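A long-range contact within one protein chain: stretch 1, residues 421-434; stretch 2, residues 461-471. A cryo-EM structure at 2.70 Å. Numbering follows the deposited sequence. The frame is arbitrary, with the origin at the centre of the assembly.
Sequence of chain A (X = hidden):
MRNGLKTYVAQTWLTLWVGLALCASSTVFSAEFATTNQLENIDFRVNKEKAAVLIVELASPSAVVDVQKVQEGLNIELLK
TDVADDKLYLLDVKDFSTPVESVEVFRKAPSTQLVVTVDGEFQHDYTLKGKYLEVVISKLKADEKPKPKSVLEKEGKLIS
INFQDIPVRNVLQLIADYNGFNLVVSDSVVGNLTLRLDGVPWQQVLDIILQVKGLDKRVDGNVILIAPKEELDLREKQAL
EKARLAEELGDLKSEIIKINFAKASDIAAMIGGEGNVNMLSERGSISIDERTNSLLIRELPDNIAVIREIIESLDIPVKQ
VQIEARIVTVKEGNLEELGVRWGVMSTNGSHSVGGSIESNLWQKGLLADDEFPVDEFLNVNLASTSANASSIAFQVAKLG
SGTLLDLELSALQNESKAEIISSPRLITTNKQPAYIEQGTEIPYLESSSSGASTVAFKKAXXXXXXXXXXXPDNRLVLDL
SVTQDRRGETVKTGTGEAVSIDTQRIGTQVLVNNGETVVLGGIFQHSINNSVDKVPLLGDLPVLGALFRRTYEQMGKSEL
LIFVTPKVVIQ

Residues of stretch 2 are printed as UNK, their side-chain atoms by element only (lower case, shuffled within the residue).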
# COMPACT_ATOMS: atom_id res chain seq x y z
N ILE A 421 9.85 -39.37 40.00
CA ILE A 421 9.83 -38.31 41.00
C ILE A 421 10.70 -37.16 40.53
O ILE A 421 11.84 -37.38 40.10
CB ILE A 421 10.33 -38.81 42.36
CG1 ILE A 421 9.38 -39.84 42.94
CG2 ILE A 421 10.49 -37.66 43.33
CD1 ILE A 421 9.93 -40.54 44.12
N SER A 422 10.20 -35.93 40.62
CA SER A 422 11.03 -34.77 40.33
C SER A 422 10.71 -33.65 41.30
O SER A 422 9.55 -33.42 41.61
CB SER A 422 10.86 -34.29 38.88
OG SER A 422 9.56 -33.83 38.63
N SER A 423 11.74 -32.95 41.78
CA SER A 423 11.54 -31.89 42.76
C SER A 423 12.51 -30.74 42.55
O SER A 423 13.70 -30.84 42.90
CB SER A 423 11.66 -32.44 44.18
OG SER A 423 12.96 -32.92 44.42
N PRO A 424 12.05 -29.61 41.99
CA PRO A 424 12.86 -28.39 42.00
C PRO A 424 12.74 -27.55 43.27
O PRO A 424 11.77 -27.68 44.01
CB PRO A 424 12.33 -27.63 40.78
CG PRO A 424 10.97 -28.13 40.58
CD PRO A 424 10.93 -29.54 41.03
N ARG A 425 13.73 -26.70 43.55
CA ARG A 425 13.72 -25.83 44.72
C ARG A 425 14.19 -24.45 44.33
O ARG A 425 14.89 -24.27 43.34
CB ARG A 425 14.63 -26.33 45.84
CG ARG A 425 14.68 -27.78 46.04
CD ARG A 425 16.07 -28.18 46.43
NE ARG A 425 16.59 -27.35 47.51
CZ ARG A 425 17.78 -27.53 48.05
NH1 ARG A 425 18.19 -26.73 49.03
NH2 ARG A 425 18.57 -28.50 47.62
N LEU A 426 13.84 -23.47 45.16
CA LEU A 426 14.28 -22.10 44.96
C LEU A 426 14.41 -21.43 46.32
O LEU A 426 13.75 -21.82 47.28
CB LEU A 426 13.29 -21.31 44.11
CG LEU A 426 13.04 -21.68 42.67
CD1 LEU A 426 11.93 -20.83 42.16
CD2 LEU A 426 14.28 -21.43 41.89
N ILE A 427 15.23 -20.39 46.36
CA ILE A 427 15.24 -19.44 47.47
C ILE A 427 15.08 -18.04 46.87
O ILE A 427 15.58 -17.77 45.78
CB ILE A 427 16.51 -19.55 48.33
CG1 ILE A 427 16.55 -20.89 49.04
CG2 ILE A 427 16.62 -18.41 49.33
CD1 ILE A 427 17.85 -21.20 49.69
N THR A 428 14.34 -17.18 47.55
CA THR A 428 14.04 -15.85 47.02
C THR A 428 13.70 -14.91 48.18
O THR A 428 13.60 -15.33 49.33
CB THR A 428 12.90 -15.91 46.00
OG1 THR A 428 12.76 -14.65 45.35
CG2 THR A 428 11.59 -16.26 46.68
N THR A 429 13.48 -13.64 47.82
CA THR A 429 13.15 -12.55 48.77
C THR A 429 11.63 -12.32 48.74
O THR A 429 11.03 -12.50 47.67
CB THR A 429 13.90 -11.26 48.42
OG1 THR A 429 15.31 -11.49 48.51
CG2 THR A 429 13.66 -10.20 49.48
N ASN A 430 11.04 -11.94 49.88
CA ASN A 430 9.60 -11.76 50.01
C ASN A 430 9.06 -10.80 48.95
O ASN A 430 9.62 -9.73 48.73
CB ASN A 430 9.29 -11.25 51.41
CG ASN A 430 7.82 -11.30 51.74
OD1 ASN A 430 7.10 -12.16 51.27
ND2 ASN A 430 7.38 -10.39 52.59
N LYS A 431 7.96 -11.20 48.31
CA LYS A 431 7.23 -10.40 47.32
C LYS A 431 8.00 -10.26 46.01
O LYS A 431 7.78 -9.32 45.25
CB LYS A 431 6.86 -9.03 47.87
CG LYS A 431 5.92 -9.01 49.07
CD LYS A 431 4.52 -9.38 48.70
CE LYS A 431 4.03 -8.61 47.50
NZ LYS A 431 2.60 -8.24 47.61
N GLN A 432 8.86 -11.22 45.71
CA GLN A 432 9.78 -11.11 44.58
C GLN A 432 9.69 -12.34 43.69
O GLN A 432 9.73 -13.47 44.19
CB GLN A 432 11.20 -10.93 45.11
CG GLN A 432 11.44 -9.66 45.83
CD GLN A 432 11.19 -8.45 44.96
OE1 GLN A 432 11.54 -8.43 43.78
NE2 GLN A 432 10.59 -7.42 45.55
N PRO A 433 9.56 -12.18 42.37
CA PRO A 433 9.31 -13.33 41.49
C PRO A 433 10.58 -14.10 41.14
O PRO A 433 11.61 -13.52 40.82
CB PRO A 433 8.69 -12.70 40.24
CG PRO A 433 8.44 -11.28 40.58
CD PRO A 433 9.41 -10.91 41.64
N ALA A 434 10.48 -15.43 41.16
CA ALA A 434 11.63 -16.27 40.85
C ALA A 434 11.19 -17.46 40.01
O ALA A 434 10.02 -17.86 40.03
CB ALA A 434 12.32 -16.73 42.13
N UNK A 461 9.85 -27.68 29.07
CA UNK A 461 10.71 -27.62 30.24
C UNK A 461 9.98 -28.19 31.45
O UNK A 461 8.76 -28.32 31.46
c UNK A 461 11.18 -26.18 30.55
c UNK A 461 12.04 -25.65 29.44
c UNK A 461 10.00 -25.28 30.78
N UNK A 462 10.76 -28.60 32.45
CA UNK A 462 10.24 -28.81 33.83
C UNK A 462 10.54 -27.55 34.65
O UNK A 462 11.71 -27.31 34.95
c UNK A 462 10.93 -30.04 34.42
c UNK A 462 10.94 -30.12 35.95
c UNK A 462 12.10 -30.98 36.43
c UNK A 462 9.62 -30.66 36.48
N UNK A 463 9.50 -26.78 34.99
CA UNK A 463 9.71 -25.44 35.51
C UNK A 463 8.88 -25.15 36.75
O UNK A 463 7.78 -25.67 36.91
c UNK A 463 9.39 -24.39 34.46
o UNK A 463 8.03 -24.41 34.10
N UNK A 464 9.44 -24.30 37.60
CA UNK A 464 8.76 -23.74 38.75
C UNK A 464 8.84 -22.22 38.70
O UNK A 464 9.91 -21.66 38.52
c UNK A 464 9.61 -24.19 42.53
c UNK A 464 7.35 -24.07 41.53
c UNK A 464 9.37 -24.25 40.05
c UNK A 464 8.80 -23.70 41.36
N UNK A 465 7.69 -21.57 38.89
CA UNK A 465 7.57 -20.12 38.84
C UNK A 465 6.74 -19.66 40.03
O UNK A 465 5.59 -20.08 40.16
c UNK A 465 7.11 -19.83 34.75
c UNK A 465 6.99 -18.50 35.44
c UNK A 465 6.89 -19.70 37.55
c UNK A 465 7.54 -18.58 36.83
n UNK A 465 8.51 -20.34 34.78
N UNK A 466 7.30 -18.81 40.89
CA UNK A 466 6.62 -18.52 42.15
C UNK A 466 6.82 -17.07 42.59
O UNK A 466 7.85 -16.45 42.33
c UNK A 466 8.55 -19.38 43.53
c UNK A 466 7.08 -19.51 43.24
c UNK A 466 6.25 -19.36 44.50
N UNK A 467 5.76 -16.54 43.25
CA UNK A 467 5.81 -15.29 44.03
C UNK A 467 5.21 -15.49 45.42
O UNK A 467 4.03 -15.82 45.55
o UNK A 467 5.28 -14.21 41.91
c UNK A 467 5.59 -12.81 43.82
c UNK A 467 5.07 -14.15 43.32
N UNK A 468 6.02 -15.35 46.48
CA UNK A 468 5.53 -15.58 47.84
C UNK A 468 5.14 -14.32 48.61
O UNK A 468 5.46 -13.21 48.18
c UNK A 468 6.73 -16.27 48.50
c UNK A 468 7.89 -15.63 47.85
c UNK A 468 7.49 -15.28 46.44
N UNK A 469 4.48 -14.48 49.75
CA UNK A 469 4.13 -13.37 50.62
C UNK A 469 3.96 -13.88 52.04
O UNK A 469 3.21 -14.82 52.27
o UNK A 469 0.89 -10.64 49.42
c UNK A 469 2.84 -12.68 50.15
c UNK A 469 1.11 -10.88 50.60
c UNK A 469 2.39 -11.55 51.05
n UNK A 469 0.26 -10.56 51.56
N UNK A 470 4.65 -13.25 52.99
CA UNK A 470 4.63 -13.66 54.39
C UNK A 470 3.59 -12.84 55.14
O UNK A 470 3.54 -11.61 55.00
c UNK A 470 7.02 -14.44 54.41
c UNK A 470 8.43 -14.16 54.80
c UNK A 470 5.94 -13.73 56.52
c UNK A 470 6.02 -13.49 55.04
N UNK A 471 2.77 -13.51 55.93
CA UNK A 471 1.70 -12.91 56.72
C UNK A 471 2.02 -12.98 58.21
O UNK A 471 2.96 -13.66 58.62
c UNK A 471 0.23 -13.85 54.93
o UNK A 471 0.33 -14.86 57.10
c UNK A 471 0.37 -13.61 56.41

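Position 461 carries three carbons, one bearing the other two, and lies beyond reach of the first stretch: a fork at CB, Val461. Position 462 has four carbons forked at the second, and its CB points toward the first stretch, where a terminal methyl meets Ser422 OG; this is Leu462, its CD1 3.8 Å from that oxygen. At 463 there is one carbon and then one oxygen, directed away, the mark of Ser463, whose hydroxyl is hydrogen-bonded elsewhere in the structure.

Position 464 repeats the four-carbon fork and again points toward the partner. It is Leu464, packing its CB 4.2 Å from Pro424 CG and its CD2 4.1 Å from Leu426 CD1. Position 465 is a row of four carbons ending in nitrogen, directed away and exposed: Lys465, which contributes its backbone, with CA 3.5 Å from Ala434 O.

At 466 three carbons fork at CB, one methyl touching Leu426. This is Val466, with CG1 3.9 Å from Leu426 CD1. Position 467 forks too, but into one oxygen and one carbon, so it is Thr467; its CG2 lies 4.1 Å from Lys431 C and its OG1 4.1 Å from Pro433 CB.

The three carbons at 468 close a ring onto the backbone nitrogen, which identifies Pro468. Its CG rests 3.9 Å from Thr428 CG2. Position 469 has three carbons, the third holding an oxygen and a nitrogen, the terminal amide of Gln469; Lys431 NZ gives a weak hydrogen bond to its OE1 at 3.5 Å. Four carbons forked at the first, one arm two carbons long, make 470 Ile470, with CG1 3.9 Å from Asn430 OD1. Position 471, one carbon carrying an oxygen and a carbon, is Thr471, pointing away and out of contact.

The contact works in two modes. Strand 421-429 crosses the second strand at 37°, with axes 7.8 Å apart at closest approach, so side chains rather than backbones meet: Leu426 sits against both Leu464 and Val466. A type II turn from Thr429 to Gln432 then redirects the chain, and Ala434 pairs antiparallel with Val466. Ala434 N donates to Val466 O at 3.1 Å and Val466 N to Ala434 O at 3.0 Å, both nearly straight. At the turn the polar links are weaker: Lys431 N to Pro468 O and Ile470 N to Asn430 OD1, each 3.2 Å and bent. The rule is apolar packing between crossing strands, then backbone pairing once the turn brings the chain alongside.

Stretch 2 (461-471) VLSLKVTPQIT
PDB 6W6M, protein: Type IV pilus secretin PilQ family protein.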